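Local structure of computationally designed four-helix bundle protein (Synthetic construct, 3U3B) at residues A[32-37]-A[80-85]; A[41-46]-A[67-72]; A[59-64]-A[95-100]. The protein is of unknown function but folds as a hyperthermostable four-helix bundle whose hydrophobic core was redesigned computationally with a flexible backbone. One frame throughout, in Å; residues are numbered along the deposited sequence.

Interaction 1: residues A[32-37]-A[80-85]; sequences NPEDME and IKITSD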
# COMPACT_ATOMS: atom_id res chain seq x y z
N ASN A 32 13.95 -5.55 -10.98
CA ASN A 32 13.88 -4.81 -12.25
C ASN A 32 13.02 -3.55 -12.09
O ASN A 32 11.84 -3.54 -12.46
CB ASN A 32 13.29 -5.70 -13.34
CG ASN A 32 13.21 -5.00 -14.68
OD1 ASN A 32 14.02 -4.11 -14.98
ND2 ASN A 32 12.22 -5.37 -15.49
N PRO A 33 13.60 -2.49 -11.52
CA PRO A 33 12.84 -1.34 -11.01
C PRO A 33 12.02 -0.60 -12.05
O PRO A 33 11.07 0.11 -11.71
CB PRO A 33 13.94 -0.42 -10.48
CG PRO A 33 15.02 -1.35 -10.05
CD PRO A 33 14.99 -2.49 -11.04
N GLU A 34 12.40 -0.74 -13.31
CA GLU A 34 11.74 -0.04 -14.39
C GLU A 34 10.55 -0.82 -14.93
O GLU A 34 9.95 -0.44 -15.92
CB GLU A 34 12.75 0.21 -15.52
CG GLU A 34 14.04 0.89 -15.08
CD GLU A 34 13.95 2.41 -15.07
OE1 GLU A 34 14.50 3.05 -16.00
OE2 GLU A 34 13.34 2.97 -14.14
N ASP A 35 10.21 -1.93 -14.29
CA ASP A 35 9.12 -2.76 -14.78
C ASP A 35 7.79 -2.12 -14.40
O ASP A 35 7.26 -2.36 -13.30
CB ASP A 35 9.20 -4.19 -14.24
CG ASP A 35 8.17 -5.11 -14.90
OD1 ASP A 35 7.29 -4.59 -15.62
OD2 ASP A 35 8.25 -6.34 -14.69
N MET A 36 7.26 -1.31 -15.30
CA MET A 36 6.00 -0.58 -15.02
C MET A 36 4.80 -1.46 -14.77
O MET A 36 3.79 -1.01 -14.20
CB MET A 36 5.69 0.40 -16.18
CG MET A 36 6.70 1.50 -16.32
SD MET A 36 7.05 2.31 -14.74
CE MET A 36 8.19 3.60 -15.26
N GLU A 37 4.87 -2.73 -15.18
CA GLU A 37 3.76 -3.64 -14.93
C GLU A 37 3.53 -3.82 -13.41
O GLU A 37 2.38 -3.80 -12.91
CB GLU A 37 4.03 -4.97 -15.62
CG GLU A 37 2.89 -5.93 -15.63
CD GLU A 37 3.17 -7.16 -16.49
OE1 GLU A 37 4.10 -7.11 -17.32
OE2 GLU A 37 2.45 -8.17 -16.33
N ILE A 80 9.81 11.22 -11.90
CA ILE A 80 11.13 10.99 -11.32
C ILE A 80 11.65 9.60 -11.66
O ILE A 80 10.87 8.65 -11.82
CB ILE A 80 11.16 11.20 -9.77
CG1 ILE A 80 12.55 10.91 -9.17
CG2 ILE A 80 10.15 10.29 -9.09
CD1 ILE A 80 13.47 12.12 -8.99
N LYS A 81 12.98 9.50 -11.76
CA LYS A 81 13.69 8.26 -12.07
C LYS A 81 13.67 7.25 -10.90
O LYS A 81 13.89 7.62 -9.75
CB LYS A 81 15.13 8.61 -12.44
CG LYS A 81 15.98 7.43 -12.83
CD LYS A 81 15.28 6.57 -13.86
CE LYS A 81 15.95 5.22 -14.01
NZ LYS A 81 16.03 4.46 -12.73
N ILE A 82 13.44 5.98 -11.22
CA ILE A 82 13.19 4.95 -10.20
C ILE A 82 14.47 4.34 -9.61
O ILE A 82 15.12 3.51 -10.24
CB ILE A 82 12.30 3.80 -10.74
CG1 ILE A 82 10.94 4.33 -11.21
CG2 ILE A 82 12.12 2.75 -9.68
CD1 ILE A 82 10.79 4.36 -12.70
N THR A 83 14.78 4.71 -8.37
CA THR A 83 16.00 4.27 -7.72
C THR A 83 15.71 3.26 -6.60
O THR A 83 14.56 3.08 -6.18
CB THR A 83 16.73 5.45 -7.05
OG1 THR A 83 15.86 6.05 -6.08
CG2 THR A 83 17.16 6.53 -8.05
N SER A 84 16.78 2.64 -6.11
CA SER A 84 16.72 1.82 -4.92
C SER A 84 16.13 2.62 -3.75
O SER A 84 15.27 2.12 -3.02
CB SER A 84 18.13 1.32 -4.57
OG SER A 84 19.00 2.42 -4.36
N ASP A 85 16.58 3.87 -3.60
CA ASP A 85 16.18 4.70 -2.46
C ASP A 85 14.70 5.08 -2.52
O ASP A 85 14.03 5.19 -1.49
CB ASP A 85 17.04 5.97 -2.37
CG ASP A 85 18.44 5.68 -1.86
OD1 ASP A 85 18.62 4.62 -1.22
OD2 ASP A 85 19.35 6.51 -2.09
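At one end of the four-helix bundle, where the chain turns into helix 36-56 and, much later, into helix 84-102, Ile82 presses against Pro33, Glu34 and Met36. This is a meeting of two helix-entry loops. The first makes a type I beta turn from Asn32 to Asp35, and Asp35 then serves as N-cap, its OD1 accepting from Glu37 N at 3.1 Å, with the donor placed above the carboxylate plane. The second loop ends at the N-cap Thr83, whose hydroxyl caps Leu86 N.

Ile82 carries the apolar part of the contact with two separate branches. Its CG2, anti to the backbone N, reaches Pro33, lying 3.7 Å from Pro33 CB and close to the proline carbonyl. Its CD1, at the end of the other branch, meets Met36 CE at 3.7 Å and Glu34 OE2 at 3.2 Å. Glu34 bends at chi2 (-87°), which swings CD toward the second loop, and the Glu34 and Lys81 side chains cross at about a right angle. They form a salt bridge whose hydrogen bond is weak, Lys81 NZ lying 3.4 Å from Glu34 OE2, while Lys81 CE comes to 3.3 Å from Glu34 OE1. A contact this long would add, at most, modest electrostatic attraction at the surface, where both residues are exposed.

The last turn of helix 59-76 meets both loops, Leu76 touching Met36 and Met75 touching Ile82. Within helix 36-56, Trp39 donates its indole N-H to Pro33 O, tying the turn to the helix that follows it.

Interaction 2: residues A[41-46]-A[67-72]; sequences KIYRLV and TIMNLV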
# COMPACT_ATOMS: atom_id res chain seq x y z
N LYS A 41 0.32 -2.46 -10.98
CA LYS A 41 -0.44 -3.36 -10.10
C LYS A 41 -0.40 -2.84 -8.66
O LYS A 41 -1.42 -2.88 -7.94
CB LYS A 41 0.16 -4.78 -10.11
CG LYS A 41 -0.30 -5.59 -11.33
CD LYS A 41 0.57 -6.83 -11.62
CE LYS A 41 0.35 -7.39 -13.03
NZ LYS A 41 -1.10 -7.56 -13.38
N ILE A 42 0.77 -2.40 -8.24
CA ILE A 42 0.96 -1.83 -6.93
C ILE A 42 0.09 -0.60 -6.71
O ILE A 42 -0.56 -0.47 -5.67
CB ILE A 42 2.46 -1.51 -6.68
CG1 ILE A 42 3.25 -2.80 -6.46
CG2 ILE A 42 2.65 -0.57 -5.49
CD1 ILE A 42 4.75 -2.58 -6.59
N TYR A 43 0.06 0.30 -7.69
CA TYR A 43 -0.75 1.49 -7.56
C TYR A 43 -2.19 1.09 -7.35
O TYR A 43 -2.86 1.63 -6.46
CB TYR A 43 -0.67 2.38 -8.79
CG TYR A 43 -1.41 3.68 -8.59
CD1 TYR A 43 -0.76 4.79 -8.09
CD2 TYR A 43 -2.78 3.75 -8.83
CE1 TYR A 43 -1.44 5.96 -7.87
CE2 TYR A 43 -3.47 4.94 -8.61
CZ TYR A 43 -2.79 6.03 -8.12
OH TYR A 43 -3.45 7.19 -7.91
N ARG A 44 -2.69 0.15 -8.16
CA ARG A 44 -4.11 -0.25 -8.07
C ARG A 44 -4.46 -0.99 -6.76
O ARG A 44 -5.58 -0.85 -6.24
CB ARG A 44 -4.59 -1.01 -9.32
CG ARG A 44 -4.74 -0.10 -10.57
CD ARG A 44 -5.27 -0.82 -11.81
NE ARG A 44 -4.33 -1.87 -12.26
CZ ARG A 44 -3.48 -1.77 -13.27
NH1 ARG A 44 -3.41 -0.70 -14.03
NH2 ARG A 44 -2.70 -2.80 -13.54
N LEU A 45 -3.52 -1.76 -6.21
CA LEU A 45 -3.68 -2.40 -4.92
C LEU A 45 -3.79 -1.36 -3.81
O LEU A 45 -4.70 -1.44 -2.96
CB LEU A 45 -2.53 -3.36 -4.63
CG LEU A 45 -2.58 -4.68 -5.39
CD1 LEU A 45 -1.22 -5.38 -5.35
CD2 LEU A 45 -3.68 -5.61 -4.87
N VAL A 46 -2.89 -0.38 -3.84
CA VAL A 46 -2.89 0.67 -2.82
C VAL A 46 -4.18 1.52 -2.90
O VAL A 46 -4.75 1.91 -1.86
CB VAL A 46 -1.64 1.54 -2.94
CG1 VAL A 46 -1.69 2.72 -1.99
CG2 VAL A 46 -0.38 0.71 -2.67
N THR A 67 -0.06 8.99 0.55
CA THR A 67 1.33 9.37 0.30
C THR A 67 2.03 8.37 -0.62
O THR A 67 2.79 8.77 -1.51
CB THR A 67 2.13 9.48 1.61
OG1 THR A 67 1.57 10.50 2.45
CG2 THR A 67 3.55 9.85 1.30
N ILE A 68 1.78 7.08 -0.42
CA ILE A 68 2.37 6.08 -1.29
C ILE A 68 1.86 6.22 -2.74
O ILE A 68 2.64 6.13 -3.68
CB ILE A 68 2.10 4.65 -0.76
CG1 ILE A 68 2.78 4.44 0.61
CG2 ILE A 68 2.53 3.63 -1.78
CD1 ILE A 68 2.18 3.27 1.39
N MET A 69 0.56 6.43 -2.92
CA MET A 69 0.01 6.62 -4.26
C MET A 69 0.64 7.82 -4.95
O MET A 69 0.95 7.76 -6.15
CB MET A 69 -1.51 6.80 -4.19
CG MET A 69 -2.21 5.54 -3.76
SD MET A 69 -3.93 5.88 -3.25
CE MET A 69 -4.50 6.71 -4.72
N ASN A 70 0.86 8.91 -4.22
CA ASN A 70 1.51 10.05 -4.83
C ASN A 70 2.88 9.69 -5.38
O ASN A 70 3.21 10.08 -6.51
CB ASN A 70 1.65 11.22 -3.85
CG ASN A 70 0.33 11.90 -3.55
OD1 ASN A 70 -0.67 11.70 -4.27
ND2 ASN A 70 0.32 12.72 -2.51
N LEU A 71 3.67 8.96 -4.60
CA LEU A 71 5.01 8.57 -5.02
C LEU A 71 4.95 7.62 -6.21
O LEU A 71 5.66 7.81 -7.20
CB LEU A 71 5.77 7.92 -3.86
CG LEU A 71 7.28 7.75 -4.04
CD1 LEU A 71 7.97 9.10 -4.27
CD2 LEU A 71 7.86 7.06 -2.82
N VAL A 72 4.09 6.62 -6.13
CA VAL A 72 3.99 5.67 -7.22
C VAL A 72 3.45 6.34 -8.47
O VAL A 72 3.93 6.09 -9.58
CB VAL A 72 3.19 4.42 -6.83
CG1 VAL A 72 3.08 3.50 -8.02
CG2 VAL A 72 3.88 3.69 -5.71
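Ile42 meets Val72 loosely, its CG2 4.4 Å from Val72 CG2, while its side chain also touches Asp25 of helix 3-30. Tyr43, one residue on, makes a broader contact. With CG anti to the backbone N (chi1 -175°), the ring leaves its own helix and crosses the Met69 side chain at about a right angle. Met69 O lies in the ring plane at the edge, 3.5 Å from Tyr43 CE1, and Met69 CB stands 3.8 Å from that same CE1. Farther out, Met69 bends at chi3 (54°), and its terminal methyl CE comes to 3.4 Å from Tyr43 OH. At the base of the ring, Tyr43 CB rests 4.0 Å from Val72 CG1.

Helices 36-56 and 59-76 are consecutive antiparallel members of the four-helix bundle; the axes of these short segments run at 158° to one another and approach to 9.7 Å. Val46, a turn after Tyr43, points at the partner helix and uses both methyls. The Val46 and Met69 side chains slide past each other in opposite directions, and Val46 CG1 packs tightly, 3.4 Å from Met69 CG. The other methyl, CG2, lies 4.2 Å from CG2 of the buried Ile68.

Interaction 3: residues A[59-64]-A[95-100]; sequences SSVAKV and DMVTRE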
# COMPACT_ATOMS: atom_id res chain seq x y z
N SER A 59 -8.39 7.00 9.32
CA SER A 59 -7.79 8.20 8.74
C SER A 59 -6.27 8.23 8.75
O SER A 59 -5.65 8.76 7.83
CB SER A 59 -8.32 9.43 9.49
OG SER A 59 -8.20 9.21 10.88
N SER A 60 -5.66 7.70 9.80
CA SER A 60 -4.20 7.71 9.90
C SER A 60 -3.57 6.78 8.86
O SER A 60 -2.49 7.06 8.35
CB SER A 60 -3.75 7.28 11.30
OG SER A 60 -4.01 5.91 11.51
N VAL A 61 -4.26 5.69 8.54
CA VAL A 61 -3.76 4.76 7.54
C VAL A 61 -3.95 5.34 6.13
O VAL A 61 -3.03 5.31 5.31
CB VAL A 61 -4.47 3.41 7.65
CG1 VAL A 61 -3.96 2.46 6.60
CG2 VAL A 61 -4.29 2.81 9.05
N ALA A 62 -5.14 5.86 5.87
CA ALA A 62 -5.48 6.49 4.60
C ALA A 62 -4.46 7.54 4.20
O ALA A 62 -4.10 7.63 3.02
CB ALA A 62 -6.84 7.10 4.68
N LYS A 63 -3.99 8.33 5.16
CA LYS A 63 -3.05 9.39 4.85
C LYS A 63 -1.69 8.84 4.39
O LYS A 63 -1.05 9.43 3.54
CB LYS A 63 -2.83 10.33 6.04
CG LYS A 63 -4.09 11.04 6.53
CD LYS A 63 -4.63 12.07 5.54
CE LYS A 63 -5.86 12.76 6.13
NZ LYS A 63 -5.54 13.53 7.36
N VAL A 64 -1.27 7.72 4.98
CA VAL A 64 -0.04 7.05 4.52
C VAL A 64 -0.24 6.42 3.14
O VAL A 64 0.61 6.55 2.27
CB VAL A 64 0.47 6.01 5.54
CG1 VAL A 64 1.83 5.43 5.06
CG2 VAL A 64 0.65 6.67 6.90
N ASP A 95 5.47 -0.29 5.67
CA ASP A 95 5.66 -0.81 7.02
C ASP A 95 4.94 0.05 8.05
O ASP A 95 4.42 -0.45 9.02
CB ASP A 95 7.14 -0.90 7.33
CG ASP A 95 7.85 -1.97 6.51
OD1 ASP A 95 7.15 -2.85 5.94
OD2 ASP A 95 9.10 -1.92 6.44
N MET A 96 4.93 1.36 7.83
CA MET A 96 4.14 2.26 8.66
C MET A 96 2.67 1.86 8.58
O MET A 96 1.99 1.83 9.61
CB MET A 96 4.33 3.72 8.20
CG MET A 96 5.66 4.31 8.63
SD MET A 96 6.17 5.79 7.70
CE MET A 96 4.67 6.79 7.80
N VAL A 97 2.19 1.56 7.38
CA VAL A 97 0.79 1.17 7.19
C VAL A 97 0.50 -0.09 7.98
O VAL A 97 -0.52 -0.19 8.64
CB VAL A 97 0.44 0.91 5.70
CG1 VAL A 97 -0.94 0.27 5.58
CG2 VAL A 97 0.49 2.20 4.91
N THR A 98 1.41 -1.04 7.93
CA THR A 98 1.21 -2.29 8.63
C THR A 98 1.15 -2.07 10.14
O THR A 98 0.30 -2.67 10.82
CB THR A 98 2.31 -3.30 8.30
OG1 THR A 98 2.16 -3.71 6.95
CG2 THR A 98 2.19 -4.52 9.15
N ARG A 99 2.05 -1.24 10.67
CA ARG A 99 2.04 -0.99 12.11
C ARG A 99 0.75 -0.28 12.52
O ARG A 99 0.10 -0.66 13.52
CB ARG A 99 3.23 -0.12 12.55
CG ARG A 99 4.59 -0.80 12.39
CD ARG A 99 4.69 -2.06 13.20
NE ARG A 99 6.08 -2.58 13.26
CZ ARG A 99 6.49 -3.52 14.11
NH1 ARG A 99 5.63 -4.05 14.98
NH2 ARG A 99 7.75 -3.93 14.12
N GLU A 100 0.41 0.77 11.78
CA GLU A 100 -0.74 1.61 12.12
C GLU A 100 -2.01 0.76 12.10
O GLU A 100 -2.91 0.93 12.92
CB GLU A 100 -0.86 2.78 11.14
CG GLU A 100 -1.86 3.83 11.56
CD GLU A 100 -1.48 4.50 12.87
OE1 GLU A 100 -0.28 4.75 13.08
OE2 GLU A 100 -2.40 4.76 13.69
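The segments 59-64 and 95-100 run nearly antiparallel, at 171°, with axes 9.5 Å apart and Val61 lying opposite Val97 at the closest approach of the CA atoms. Three valines make the apolar seam between them. Val61 and Val97 cross at about a right angle and touch through one methyl each, Val61 CG1 standing 3.9 Å from Val97 CG1. Val64, one turn along, slides past Val97 in the opposite direction, and here the fit is closer: Val64 CG1 lies 3.5 Å from Val97 CG2. The Met96 side chain crosses Val64 at about a right angle. Its chain bends at chi3 (50°), which leaves CE near both valine methyls, 4.1 Å from Val64 CG2.

Toward the start of helix 59-76 the seam turns polar. Glu100 has CG anti to the backbone N (chi1 -170°), which carries that methylene over to Val61, 3.6 Å from Val61 CG2. A bend at chi2 brings CD round toward Ser60. Between Ser60 OG and Glu100 OE2, 2.9 Å apart, there is a weak hydrogen bond that is not settled, as the hydroxyl proton has another acceptor within reach. Other members of the bundle close in around the valines: Val61 also touches Thr53 of helix 36-56, and Val97 touches Ile19 of helix 3-30.

Glu100 therefore plays two chemical parts, its aliphatic stem extending the valine packing and its carboxylate meeting a hydroxyl at the margin. Its OE1 also forms a long, weak ion pair with Lys103. With polar links this modest, the association of the two helices here probably rests chiefly on apolar contacts of the valines, Met96 and the Glu100 methylenes.

The three interactions are spread from one end of the bundle toward the other, joining entry loops and helix bodies along its length, consistent with a compact, hyperthermostable fold. Interactions 1 and 3 lie on opposite sides of the chain's centre, about 23 Å apart between centres, and interaction 2 sits about 13 Å from each. Helix 36-56 is shared by interactions 1 and 2, helix 59-76 by 2 and 3, and helix 84-102 by 1 and 3, so that three helices are joined pairwise. In sequence, interaction 2 is nested within the loop closed by interaction 1, whereas interaction 3 alternates with both. Ile68 CD1 and Val97 CG2, 4.0 Å apart, connect interactions 2 and 3 directly through the redesigned core.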